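Local structure of peptidoglycan glycosyltransferase (Burkholderia ambifaria, 5UY7) at residues Val265-Ser270 with Tyr382-Ser387; Ser480-Ala485 with Val493-Val498; Leu197-Lys202 with Gly233-Leu238; Ala451-Tyr456 with Val515-Ala520; Thr398-Asp403 with Glu433-Leu438. The protein belongs to the penicillin-binding proteins and carries a transpeptidase domain of the beta-lactamase clan. All coordinates share one frame; numbering follows the deposited sequence. Where two conformers were deposited one is given.

Along the chain the segments of contact 3 come first, then those of contacts 1 and 5. Contact 4 follows and encloses contact 2, whose two strands lie between its segments. Contact 2 lies in the five-stranded antiparallel sheet, and contact 3 reaches the edge strand 235-241 of that sheet; their centres are about 15 Å apart. Contacts 1, 4 and 5 all touch contact 2. F516 of contact 4, on helix 509-526, meets F481, and M484 packs on contact 5, between helices 390-401 and 428-442. Contact 1 touches it through F266 and S480. Contacts 1 and 3 are farthest apart, about 27 Å between centres. Three of the other contacts thus pack on one hairpin of the sheet, and contact 1 holds S270 of a likely SxxK motif.

Contact 1. Residues Val265-Ser270 with Tyr382-Ser387; sequences VFEPGS and YGYGLS. With SO4 (sulfate ion), chain B.
E267 reaches from 265-270 across to the loop 382-387 and ends on a backbone N-H. Its CB lies 3.7 Å from G383 O. CG comes 3.4 Å from L386 O. CD sits at the edge of the Y384 ring, in its plane, with the carboxylate turned 79° against the ring. OE1 approaches Y384 CD1. OE2 accepts a nearly straight bond from G385 N, 2.8 Å long, on its anti side. Beyond CG the chain is extended, which carries the carboxylate to G385. Two residues on, G269 N donates to G383 O at 2.8 Å. G269 CA lies over one face of the Y384 ring as a CH-pi contact, 3.9 Å from the centroid. Y384 OH accepts from water 1, which also accepts from S270 N and donates to the sulfate ion. The strongest partner of Y384 OH is T464 O, on strand 459-466. S270 OG donates to sulfate O4 and bonds K273 NZ, consistent with an SxxK motif. G383 closes helix 374-381 in a Schellman motif. The loop leads from that helix to strand 388-389, which pairs with 265-266. Y384 and S270 reach strand 459-466, while F266 packs on strand 477-485.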
# COMPACT_ATOMS: atom_id res chain seq x y z
N VAL A 265 -10.81 0.93 -10.40
CA VAL A 265 -10.87 0.60 -8.99
C VAL A 265 -10.91 -0.91 -8.82
O VAL A 265 -11.36 -1.66 -9.69
CB VAL A 265 -12.05 1.26 -8.25
CG1 VAL A 265 -11.96 2.77 -8.39
CG2 VAL A 265 -13.37 0.74 -8.76
N PHE A 266 -10.45 -1.35 -7.65
CA PHE A 266 -10.34 -2.76 -7.31
C PHE A 266 -10.28 -2.88 -5.79
O PHE A 266 -10.03 -1.91 -5.08
CB PHE A 266 -9.09 -3.40 -7.93
CG PHE A 266 -7.82 -2.64 -7.67
CD1 PHE A 266 -7.43 -1.61 -8.52
CD2 PHE A 266 -7.01 -2.95 -6.58
CE1 PHE A 266 -6.26 -0.91 -8.29
CE2 PHE A 266 -5.84 -2.25 -6.35
CZ PHE A 266 -5.47 -1.22 -7.21
N GLU A 267 -10.51 -4.10 -5.31
CA GLU A 267 -10.37 -4.34 -3.88
C GLU A 267 -8.89 -4.40 -3.51
O GLU A 267 -8.13 -5.15 -4.13
CB GLU A 267 -11.08 -5.63 -3.47
CG GLU A 267 -12.60 -5.58 -3.68
CD GLU A 267 -13.28 -6.86 -3.26
OE1 GLU A 267 -13.14 -7.88 -3.96
OE2 GLU A 267 -13.95 -6.85 -2.21
N PRO A 268 -8.45 -3.61 -2.53
CA PRO A 268 -7.01 -3.53 -2.25
C PRO A 268 -6.43 -4.77 -1.58
O PRO A 268 -5.20 -4.94 -1.62
CB PRO A 268 -6.92 -2.31 -1.31
CG PRO A 268 -8.31 -2.23 -0.68
CD PRO A 268 -9.25 -2.64 -1.76
N GLY A 269 -7.24 -5.59 -0.93
CA GLY A 269 -6.70 -6.79 -0.30
C GLY A 269 -5.67 -6.48 0.77
O GLY A 269 -5.77 -5.49 1.51
N SER A 270 -4.62 -7.31 0.81
CA SER A 270 -3.65 -7.24 1.91
C SER A 270 -2.94 -5.90 2.02
O SER A 270 -2.35 -5.60 3.06
CB SER A 270 -2.60 -8.35 1.75
OG SER A 270 -3.21 -9.62 1.85
N TYR A 382 -8.84 -6.65 6.10
CA TYR A 382 -7.87 -7.24 5.20
C TYR A 382 -8.18 -6.92 3.74
O TYR A 382 -7.72 -7.64 2.84
CB TYR A 382 -7.71 -8.75 5.45
CG TYR A 382 -8.93 -9.65 5.46
CD1 TYR A 382 -9.63 -9.91 6.63
CD2 TYR A 382 -9.32 -10.33 4.31
CE1 TYR A 382 -10.72 -10.77 6.65
CE2 TYR A 382 -10.40 -11.19 4.32
CZ TYR A 382 -11.10 -11.41 5.48
OH TYR A 382 -12.17 -12.27 5.48
N GLY A 383 -8.90 -5.84 3.49
CA GLY A 383 -8.92 -5.21 2.18
C GLY A 383 -10.00 -5.62 1.22
O GLY A 383 -9.89 -5.32 0.02
N TYR A 384 -11.05 -6.30 1.67
CA TYR A 384 -12.13 -6.68 0.78
C TYR A 384 -13.43 -6.07 1.28
O TYR A 384 -13.62 -5.86 2.48
CB TYR A 384 -12.23 -8.20 0.66
CG TYR A 384 -10.97 -8.76 0.05
CD1 TYR A 384 -10.74 -8.64 -1.32
CD2 TYR A 384 -9.97 -9.34 0.83
CE1 TYR A 384 -9.57 -9.12 -1.89
CE2 TYR A 384 -8.80 -9.83 0.26
CZ TYR A 384 -8.61 -9.71 -1.11
OH TYR A 384 -7.45 -10.18 -1.70
N GLY A 385 -14.33 -5.77 0.34
CA GLY A 385 -15.55 -5.05 0.67
C GLY A 385 -15.44 -3.54 0.54
O GLY A 385 -16.37 -2.84 0.95
N LEU A 386 -14.32 -3.04 0.03
CA LEU A 386 -14.18 -1.65 -0.39
C LEU A 386 -13.35 -1.66 -1.66
O LEU A 386 -12.65 -2.63 -1.95
CB LEU A 386 -13.50 -0.78 0.68
CG LEU A 386 -11.98 -0.91 0.89
CD1 LEU A 386 -11.50 0.13 1.90
CD2 LEU A 386 -11.55 -2.30 1.35
N SER A 387 -13.44 -0.59 -2.44
CA SER A 387 -12.66 -0.49 -3.67
C SER A 387 -11.90 0.82 -3.70
O SER A 387 -12.35 1.84 -3.16
CB SER A 387 -13.53 -0.63 -4.92
OG SER A 387 -14.47 0.42 -5.01
S SO4 B . -1.57 -11.40 -1.09
O1 SO4 B . -0.91 -10.43 -1.98
O2 SO4 B . -0.59 -11.98 -0.18
O3 SO4 B . -2.16 -12.45 -1.92
O4 SO4 B . -2.64 -10.79 -0.30
O HOH W 1 -4.69 -9.43 -1.06
O HOH W 2 -6.18 -9.94 2.39

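Contact 2. Residues Ser480-Ala485 with Val493-Val498; sequences SFVGMA and VVAVSV
S480-A485 and V493-V498 run antiparallel at 162°, their axes 4.6 Å apart, with F481-V496 and G483-V494 as hydrogen-bonded pairs. Each of these two pairs makes two N-H...O bonds of 2.9 Å. In the non-hydrogen-bonded pairs the CA atoms come closer, and S480 CA approaches V496 O.

S480 and S497 meet tip to tip, OG to OG at 2.6 Å, in a short hydrogen bond. S497 OG is anti to its backbone N (chi1 -165°), which turns it toward S480. It also bonds R478 NH1, so this buried hydroxyl has two partners. On the same face V482 sets CG2 against A495 CB at 4.0 Å, and its CG1 meets V493 CG1. The other V493 branch, CG2, touches M484 CB.

F481, V494 and V496 occupy the other face. V496 CG2 packs on F481 CB at 3.8 Å. The F481 ring leads away from V496 and meets F516 of helix 509-526, with the planes at about 45°. The ring lies close to G483, where a CB would be crowded by F481 CE1. Helix 509-526 packs on the F481 face, while M484 and V482 meet helix 390-401.

The two strands form a beta hairpin. It lies within the central antiparallel sheet characteristic of the penicillin-binding transpeptidase fold.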
# COMPACT_ATOMS: atom_id res chain seq x y z
N SER A 480 -0.95 -6.27 -7.16
CA SER A 480 -0.48 -4.92 -6.85
C SER A 480 0.50 -4.95 -5.69
O SER A 480 0.51 -5.87 -4.87
CB SER A 480 -1.65 -3.98 -6.53
OG SER A 480 -2.59 -3.98 -7.60
N PHE A 481 1.35 -3.92 -5.63
CA PHE A 481 2.26 -3.74 -4.51
C PHE A 481 2.46 -2.25 -4.26
O PHE A 481 2.65 -1.49 -5.21
CB PHE A 481 3.62 -4.41 -4.80
CG PHE A 481 4.52 -4.49 -3.60
CD1 PHE A 481 5.30 -3.40 -3.21
CD2 PHE A 481 4.60 -5.67 -2.86
CE1 PHE A 481 6.11 -3.48 -2.09
CE2 PHE A 481 5.42 -5.75 -1.74
CZ PHE A 481 6.18 -4.66 -1.36
N VAL A 482 2.43 -1.83 -3.00
CA VAL A 482 2.75 -0.45 -2.66
C VAL A 482 3.80 -0.44 -1.55
O VAL A 482 3.65 -1.14 -0.54
CB VAL A 482 1.51 0.35 -2.23
CG1 VAL A 482 1.87 1.82 -2.07
CG2 VAL A 482 0.38 0.18 -3.26
N GLY A 483 4.85 0.35 -1.73
CA GLY A 483 5.90 0.38 -0.74
C GLY A 483 6.64 1.70 -0.76
O GLY A 483 6.23 2.65 -1.43
N MET A 484 7.73 1.77 0.00
CA MET A 484 8.45 3.03 0.17
C MET A 484 9.92 2.73 0.42
O MET A 484 10.28 1.62 0.82
CB MET A 484 7.85 3.85 1.32
CG MET A 484 7.93 3.12 2.68
SD MET A 484 6.87 3.81 3.97
CE MET A 484 5.26 3.30 3.34
N ALA A 485 10.78 3.71 0.14
CA ALA A 485 12.23 3.49 0.17
C ALA A 485 12.93 4.83 0.32
O ALA A 485 12.46 5.82 -0.23
CB ALA A 485 12.71 2.79 -1.11
N VAL A 493 7.45 6.89 -2.42
CA VAL A 493 6.47 5.81 -2.40
C VAL A 493 6.37 5.30 -3.83
O VAL A 493 6.32 6.09 -4.77
CB VAL A 493 5.11 6.30 -1.90
CG1 VAL A 493 4.00 5.33 -2.30
CG2 VAL A 493 5.16 6.46 -0.39
N VAL A 494 6.38 3.97 -3.98
CA VAL A 494 6.26 3.34 -5.29
C VAL A 494 5.04 2.42 -5.26
O VAL A 494 4.93 1.56 -4.38
CB VAL A 494 7.52 2.54 -5.66
CG1 VAL A 494 7.31 1.79 -6.99
CG2 VAL A 494 8.72 3.48 -5.76
N ALA A 495 4.16 2.58 -6.25
CA ALA A 495 2.95 1.79 -6.34
C ALA A 495 2.91 1.15 -7.72
O ALA A 495 3.07 1.85 -8.73
CB ALA A 495 1.70 2.66 -6.12
N VAL A 496 2.70 -0.17 -7.77
CA VAL A 496 2.67 -0.89 -9.03
C VAL A 496 1.45 -1.80 -9.07
O VAL A 496 0.97 -2.28 -8.04
CB VAL A 496 3.96 -1.71 -9.28
CG1 VAL A 496 5.18 -0.79 -9.32
CG2 VAL A 496 4.13 -2.79 -8.21
N SER A 497 0.96 -2.04 -10.28
CA SER A 497 -0.12 -3.01 -10.45
C SER A 497 0.02 -3.67 -11.81
O SER A 497 0.27 -2.99 -12.81
CB SER A 497 -1.49 -2.34 -10.32
OG SER A 497 -2.49 -3.31 -10.15
N VAL A 498 -0.12 -4.99 -11.83
CA VAL A 498 -0.06 -5.77 -13.06
C VAL A 498 -1.40 -6.48 -13.19
O VAL A 498 -1.76 -7.30 -12.34
CB VAL A 498 1.10 -6.78 -13.06
CG1 VAL A 498 1.08 -7.62 -14.32
CG2 VAL A 498 2.43 -6.05 -12.94

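Contact 3. Residues Leu197-Lys202 with Gly233-Leu238; sequences LSIDSK and GEVLAL
S198 OG donates to V235 O at 2.7 Å, a short bond from a serine hydroxyl to a strand carbonyl. The donor is tilted 28° from the carbonyl plane. OG sits between the backbone N and the carbonyl carbon (chi1 56°), and this turns it toward the strand. T410 O is a second, weak partner of the same hydroxyl. Two residues on, the backbone takes over: D200 N donates to L236 O at 2.9 Å, at an angle of 160°. These two bonds tie successive carbonyls of the strand to the segment before the helix.

D200 is the N-cap of helix 201-217. Its OD1 accepts a weak bond from K202 N, 2.8 Å long, and another bond from I203 N. The backbone N of D200 thus holds the strand while its side chain caps the helix. On the strand side, L236 and A237 both face V227, a classic beta bulge in strand 235-241. This is an edge strand of the antiparallel sheet of the transpeptidase fold, and 197-202 leads into the helix beside it.

Side-chain packing lies beside these bonds. S198 CB rests on E234 CB at 3.6 Å. The E234 chain extends past S198, and its OE2 bonds T414 OG1. I199 and V235 lie side by side and point the same way, with I199 CD1 3.7 Å from V235 CG1. The same methyl is 4.2 Å from L238 CB. I199 CG2 faces L236 O. L236 CD2 lies 3.9 Å from S198 O, and the L236 side chain also touches I203 of helix 201-217.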
# COMPACT_ATOMS: atom_id res chain seq x y z
N LEU A 197 5.19 20.37 -14.96
CA LEU A 197 4.84 19.12 -14.29
C LEU A 197 5.97 18.69 -13.37
O LEU A 197 7.14 19.00 -13.59
CB LEU A 197 4.56 18.01 -15.31
CG LEU A 197 3.39 18.15 -16.28
CD1 LEU A 197 3.02 16.78 -16.82
CD2 LEU A 197 2.20 18.84 -15.63
N SER A 198 5.60 17.97 -12.31
CA SER A 198 6.58 17.40 -11.40
C SER A 198 7.19 16.13 -11.95
O SER A 198 8.21 15.68 -11.41
CB SER A 198 5.93 17.11 -10.04
OG SER A 198 4.82 16.27 -10.21
N ILE A 199 6.61 15.55 -13.00
CA ILE A 199 7.13 14.33 -13.59
C ILE A 199 8.59 14.52 -13.95
O ILE A 199 8.96 15.48 -14.64
CB ILE A 199 6.31 13.92 -14.82
CG1 ILE A 199 4.83 13.78 -14.48
CG2 ILE A 199 6.87 12.63 -15.43
CD1 ILE A 199 4.55 12.65 -13.56
N ASP A 200 9.43 13.60 -13.48
CA ASP A 200 10.86 13.59 -13.77
C ASP A 200 11.08 12.64 -14.94
O ASP A 200 10.76 11.45 -14.83
CB ASP A 200 11.63 13.15 -12.53
CG ASP A 200 13.13 13.09 -12.74
OD1 ASP A 200 13.58 12.46 -13.71
OD2 ASP A 200 13.87 13.66 -11.90
N SER A 201 11.63 13.15 -16.05
CA SER A 201 11.74 12.33 -17.26
C SER A 201 12.53 11.05 -17.01
O SER A 201 12.24 10.00 -17.59
CB SER A 201 12.41 13.13 -18.39
OG SER A 201 11.62 14.22 -18.80
N LYS A 202 13.56 11.14 -16.17
CA LYS A 202 14.39 9.97 -15.87
C LYS A 202 13.63 8.94 -15.04
O LYS A 202 13.72 7.73 -15.32
CB LYS A 202 15.65 10.44 -15.14
CG LYS A 202 16.66 9.37 -14.81
CD LYS A 202 18.04 10.00 -14.56
CE LYS A 202 17.93 11.38 -13.92
NZ LYS A 202 19.24 11.94 -13.47
N GLY A 233 4.90 15.39 -1.95
CA GLY A 233 3.73 14.88 -2.62
C GLY A 233 3.79 14.92 -4.14
O GLY A 233 2.84 14.48 -4.79
N GLU A 234 4.89 15.41 -4.72
CA GLU A 234 4.98 15.50 -6.16
C GLU A 234 5.01 14.12 -6.80
O GLU A 234 5.73 13.22 -6.33
CB GLU A 234 6.24 16.28 -6.56
CG GLU A 234 6.14 17.78 -6.32
CD GLU A 234 7.46 18.50 -6.55
OE1 GLU A 234 8.39 17.91 -7.14
OE2 GLU A 234 7.58 19.67 -6.13
N VAL A 235 4.24 13.94 -7.87
CA VAL A 235 4.30 12.72 -8.66
C VAL A 235 5.54 12.78 -9.54
O VAL A 235 5.65 13.67 -10.39
CB VAL A 235 3.03 12.53 -9.49
CG1 VAL A 235 3.17 11.31 -10.41
CG2 VAL A 235 1.84 12.36 -8.58
N LEU A 236 6.48 11.87 -9.33
CA LEU A 236 7.70 11.83 -10.12
C LEU A 236 7.56 10.95 -11.35
O LEU A 236 8.28 11.16 -12.34
CB LEU A 236 8.87 11.31 -9.27
CG LEU A 236 9.15 12.13 -8.00
CD1 LEU A 236 10.31 11.48 -7.23
CD2 LEU A 236 9.50 13.57 -8.35
N ALA A 237 6.66 9.97 -11.31
CA ALA A 237 6.40 9.11 -12.46
C ALA A 237 4.96 8.64 -12.38
O ALA A 237 4.44 8.39 -11.30
CB ALA A 237 7.35 7.91 -12.50
N LEU A 238 4.33 8.53 -13.55
CA LEU A 238 2.95 8.07 -13.62
C LEU A 238 2.81 7.39 -14.98
O LEU A 238 2.83 8.08 -16.00
CB LEU A 238 1.99 9.26 -13.48
CG LEU A 238 0.48 9.07 -13.39
CD1 LEU A 238 0.08 8.63 -12.01
CD2 LEU A 238 -0.22 10.38 -13.74

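Contact 4. Residues Ala451-Tyr456 with Val515-Ala520; sequences AAVPGY and VFSAIA
S517 on helix 509-526 holds the loop 451-456 through its hydroxyl. The loop precedes strand 459-466 and contains a type II beta turn from V453 to Y456, with G455 at positive phi. The contact thus fastens a loop to the long helix that lies against the sheet of the transpeptidase fold.

One polar bond joins the two segments. S517 OG donates to A452 O at 2.7 Å, tilted 34° from the carbonyl plane. OG is anti to its own backbone N (chi1 171°), and from there it reaches across to the loop. Within the turn, Y456 N donates to V453 O at 3.0 Å and closes it. The hydroxyl of Y456 bonds V529 O, beyond the end of the helix.

Apolar contacts lie around the serine. V453 points at the helix and does its touching with one branch, CG2. This methyl is 3.6 Å from S517 OG and 4.2 Å from A520 CB, so it fits between residues one turn apart. F516 CE2 is its more distant neighbour. A451 places CB 4.0 Å from F516 CD2. The ring also has A520 CB over one face, offset toward the rim. F516 also packs on V494 of strand 492-499, so the loop and the sheet share this side chain.

The last group is a carbonyl against a ring edge. A451 O lies in the plane of the F516 ring, 3.5 Å from CE2. It is buried by the contact and has no hydrogen-bond partner in the model.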
# COMPACT_ATOMS: atom_id res chain seq x y z
N ALA A 451 10.08 -8.51 -3.27
CA ALA A 451 10.04 -7.06 -3.30
C ALA A 451 11.25 -6.43 -2.63
O ALA A 451 11.38 -5.20 -2.63
CB ALA A 451 8.76 -6.55 -2.63
N ALA A 452 12.14 -7.23 -2.05
CA ALA A 452 13.37 -6.70 -1.50
C ALA A 452 14.19 -6.00 -2.58
O ALA A 452 14.14 -6.37 -3.75
CB ALA A 452 14.21 -7.83 -0.88
N VAL A 453 14.96 -5.00 -2.15
CA VAL A 453 15.81 -4.20 -3.03
C VAL A 453 17.25 -4.33 -2.57
O VAL A 453 17.61 -3.78 -1.52
CB VAL A 453 15.36 -2.72 -3.03
CG1 VAL A 453 16.33 -1.87 -3.84
CG2 VAL A 453 13.93 -2.58 -3.52
N PRO A 454 18.10 -5.05 -3.30
CA PRO A 454 19.50 -5.20 -2.87
C PRO A 454 20.15 -3.85 -2.60
O PRO A 454 20.11 -2.94 -3.44
CB PRO A 454 20.15 -5.93 -4.05
CG PRO A 454 19.00 -6.70 -4.68
CD PRO A 454 17.80 -5.79 -4.53
N GLY A 455 20.73 -3.72 -1.41
CA GLY A 455 21.43 -2.51 -1.02
C GLY A 455 20.60 -1.49 -0.26
O GLY A 455 21.18 -0.52 0.26
N TYR A 456 19.29 -1.65 -0.18
CA TYR A 456 18.44 -0.64 0.43
C TYR A 456 17.42 -1.27 1.35
O TYR A 456 16.75 -2.24 0.98
CB TYR A 456 17.71 0.18 -0.64
CG TYR A 456 18.64 1.00 -1.48
CD1 TYR A 456 19.04 2.27 -1.07
CD2 TYR A 456 19.14 0.51 -2.68
CE1 TYR A 456 19.90 3.02 -1.83
CE2 TYR A 456 20.02 1.25 -3.45
CZ TYR A 456 20.39 2.51 -3.02
OH TYR A 456 21.25 3.27 -3.78
N VAL A 515 8.54 -5.79 -9.73
CA VAL A 515 8.38 -4.50 -10.39
C VAL A 515 8.61 -3.37 -9.41
O VAL A 515 9.30 -2.39 -9.71
CB VAL A 515 6.99 -4.40 -11.04
CG1 VAL A 515 6.93 -3.13 -11.91
CG2 VAL A 515 6.68 -5.64 -11.85
N PHE A 516 7.99 -3.46 -8.22
CA PHE A 516 8.29 -2.50 -7.17
C PHE A 516 9.79 -2.43 -6.91
O PHE A 516 10.38 -1.34 -6.83
CB PHE A 516 7.55 -2.88 -5.87
CG PHE A 516 8.11 -2.18 -4.65
CD1 PHE A 516 7.66 -0.92 -4.29
CD2 PHE A 516 9.12 -2.78 -3.89
CE1 PHE A 516 8.17 -0.27 -3.19
CE2 PHE A 516 9.65 -2.12 -2.78
CZ PHE A 516 9.17 -0.87 -2.43
N SER A 517 10.42 -3.60 -6.76
CA SER A 517 11.83 -3.64 -6.41
C SER A 517 12.69 -2.95 -7.47
O SER A 517 13.58 -2.16 -7.15
CB SER A 517 12.29 -5.08 -6.23
OG SER A 517 13.70 -5.14 -6.10
N ALA A 518 12.42 -3.27 -8.74
CA ALA A 518 13.20 -2.68 -9.82
C ALA A 518 13.03 -1.17 -9.87
O ALA A 518 14.00 -0.42 -9.98
CB ALA A 518 12.80 -3.33 -11.15
N ILE A 519 11.79 -0.70 -9.78
CA ILE A 519 11.56 0.74 -9.87
C ILE A 519 12.15 1.45 -8.66
O ILE A 519 12.79 2.50 -8.80
CB ILE A 519 10.07 1.05 -10.04
CG1 ILE A 519 9.60 0.53 -11.40
CG2 ILE A 519 9.82 2.55 -9.87
CD1 ILE A 519 8.08 0.65 -11.63
N ALA A 520 11.92 0.91 -7.46
CA ALA A 520 12.45 1.55 -6.26
C ALA A 520 13.98 1.59 -6.28
O ALA A 520 14.58 2.64 -6.02
CB ALA A 520 11.96 0.81 -5.01

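Contact 5. Residues Thr398-Asp403 with Glu433-Leu438; sequences TAIAHD and EVRTML
R435 NH1 donates to I400 O at 3.0 Å, the hydrogen bond that joins the two helical segments. The N-H...O angle is 157°. The bond runs nearly along the C=O axis, and the oxygen lies in the guanidinium plane. NH1 also donates to water 3, likewise in that plane. The water in turn donates to D403 OD1, so it bridges the two side chains. D403 OD1 also forms a salt bridge with R435 NH2, long at 3.4 Å. The carboxylate and guanidinium planes are 31° apart. A401 O lies over one face of the guanidinium group. R435 NE bonds P488 O, which gives this end of the side chain another backbone anchor.

The arginine bends at its third torsion (chi3 -56°), which turns the guanidinium toward the end of helix 390-401. H402 is the first residue to leave helical geometry there. The positive group therefore sits beside carbonyls at a helix C-terminus, which would be expected to favour its charge.

The aliphatic part of R435 slides past I400 in the opposite direction. R435 CG comes 3.7 Å from I400 CG2. This methyl is also 4.0 Å from L438 CD1 and 4.1 Å from V434 CG1. CG2 of I400 thus meets three residues of helix 428-442, and its CD1 also reaches V434 CG1.

Helices 390-401 and 428-442 pack together here within the transpeptidase fold. M484 of strand 477-485 touches I400, A401, R435 and L438. Helix 273-282 adds F275 against I400, S278 against V434 and P274 against L438.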
# COMPACT_ATOMS: atom_id res chain seq x y z
N THR A 398 1.66 7.50 1.57
CA THR A 398 2.49 8.62 1.99
C THR A 398 2.23 8.97 3.44
O THR A 398 3.11 9.52 4.10
CB THR A 398 2.30 9.88 1.12
OG1 THR A 398 0.98 10.43 1.29
CG2 THR A 398 2.58 9.56 -0.37
N ALA A 399 1.04 8.63 3.98
CA ALA A 399 0.78 8.90 5.39
C ALA A 399 1.71 8.08 6.27
O ALA A 399 2.18 8.55 7.30
CB ALA A 399 -0.68 8.61 5.73
N ILE A 400 1.99 6.84 5.86
CA ILE A 400 2.90 6.01 6.64
C ILE A 400 4.33 6.46 6.42
O ILE A 400 5.16 6.44 7.34
CB ILE A 400 2.69 4.53 6.27
CG1 ILE A 400 1.31 4.07 6.74
CG2 ILE A 400 3.82 3.64 6.85
CD1 ILE A 400 0.92 2.69 6.21
N ALA A 401 4.65 6.90 5.19
CA ALA A 401 6.01 7.31 4.87
C ALA A 401 6.39 8.62 5.54
O ALA A 401 7.52 8.77 6.02
CB ALA A 401 6.18 7.44 3.36
N HIS A 402 5.48 9.59 5.54
CA HIS A 402 5.75 10.97 5.98
C HIS A 402 5.29 11.19 7.41
O HIS A 402 4.53 12.11 7.71
CB HIS A 402 5.07 11.95 5.02
CG HIS A 402 5.48 13.38 5.18
ND1 HIS A 402 6.15 14.07 4.20
CD2 HIS A 402 5.29 14.26 6.20
CE1 HIS A 402 6.38 15.31 4.61
NE2 HIS A 402 5.86 15.45 5.82
N ASP A 403 5.74 10.32 8.32
CA ASP A 403 5.56 10.51 9.76
C ASP A 403 4.10 10.73 10.15
O ASP A 403 3.79 11.49 11.07
CB ASP A 403 6.43 11.66 10.27
CG ASP A 403 7.90 11.30 10.29
OD1 ASP A 403 8.22 10.14 9.96
OD2 ASP A 403 8.72 12.16 10.64
N GLU A 433 6.49 3.00 13.82
CA GLU A 433 6.28 1.60 14.20
C GLU A 433 5.86 0.76 13.00
O GLU A 433 6.34 -0.36 12.80
CB GLU A 433 5.23 1.50 15.31
CG GLU A 433 5.73 1.94 16.67
CD GLU A 433 4.61 2.05 17.71
OE1 GLU A 433 3.43 2.15 17.31
OE2 GLU A 433 4.92 2.03 18.92
N VAL A 434 4.96 1.30 12.17
CA VAL A 434 4.48 0.53 11.03
C VAL A 434 5.55 0.43 9.94
O VAL A 434 5.67 -0.61 9.29
CB VAL A 434 3.15 1.13 10.52
CG1 VAL A 434 2.71 0.47 9.22
CG2 VAL A 434 2.09 0.94 11.59
N ARG A 435 6.36 1.48 9.75
CA ARG A 435 7.44 1.36 8.78
C ARG A 435 8.39 0.23 9.15
O ARG A 435 8.84 -0.53 8.27
CB ARG A 435 8.20 2.68 8.65
CG ARG A 435 7.41 3.78 7.92
CD ARG A 435 8.30 4.91 7.39
NE ARG A 435 9.11 5.55 8.42
CZ ARG A 435 8.68 6.49 9.26
NH1 ARG A 435 7.42 6.91 9.21
NH2 ARG A 435 9.52 7.01 10.14
N THR A 436 8.69 0.08 10.45
CA THR A 436 9.49 -1.05 10.91
C THR A 436 8.83 -2.37 10.54
O THR A 436 9.50 -3.30 10.06
CB THR A 436 9.72 -0.93 12.43
OG1 THR A 436 10.48 0.26 12.70
CG2 THR A 436 10.47 -2.15 13.00
N MET A 437 7.51 -2.47 10.73
CA MET A 437 6.81 -3.69 10.36
C MET A 437 6.85 -3.93 8.86
O MET A 437 6.97 -5.08 8.41
CB MET A 437 5.36 -3.63 10.86
CG MET A 437 5.26 -3.52 12.37
SD MET A 437 3.52 -3.27 12.81
CE MET A 437 3.65 -3.07 14.59
N LEU A 438 6.74 -2.87 8.07
CA LEU A 438 6.74 -3.04 6.61
C LEU A 438 8.07 -3.60 6.11
O LEU A 438 8.10 -4.32 5.11
CB LEU A 438 6.44 -1.72 5.91
CG LEU A 438 5.00 -1.20 6.01
CD1 LEU A 438 4.91 0.14 5.29
CD2 LEU A 438 3.97 -2.19 5.44
O HOH W 3 7.26 8.66 11.69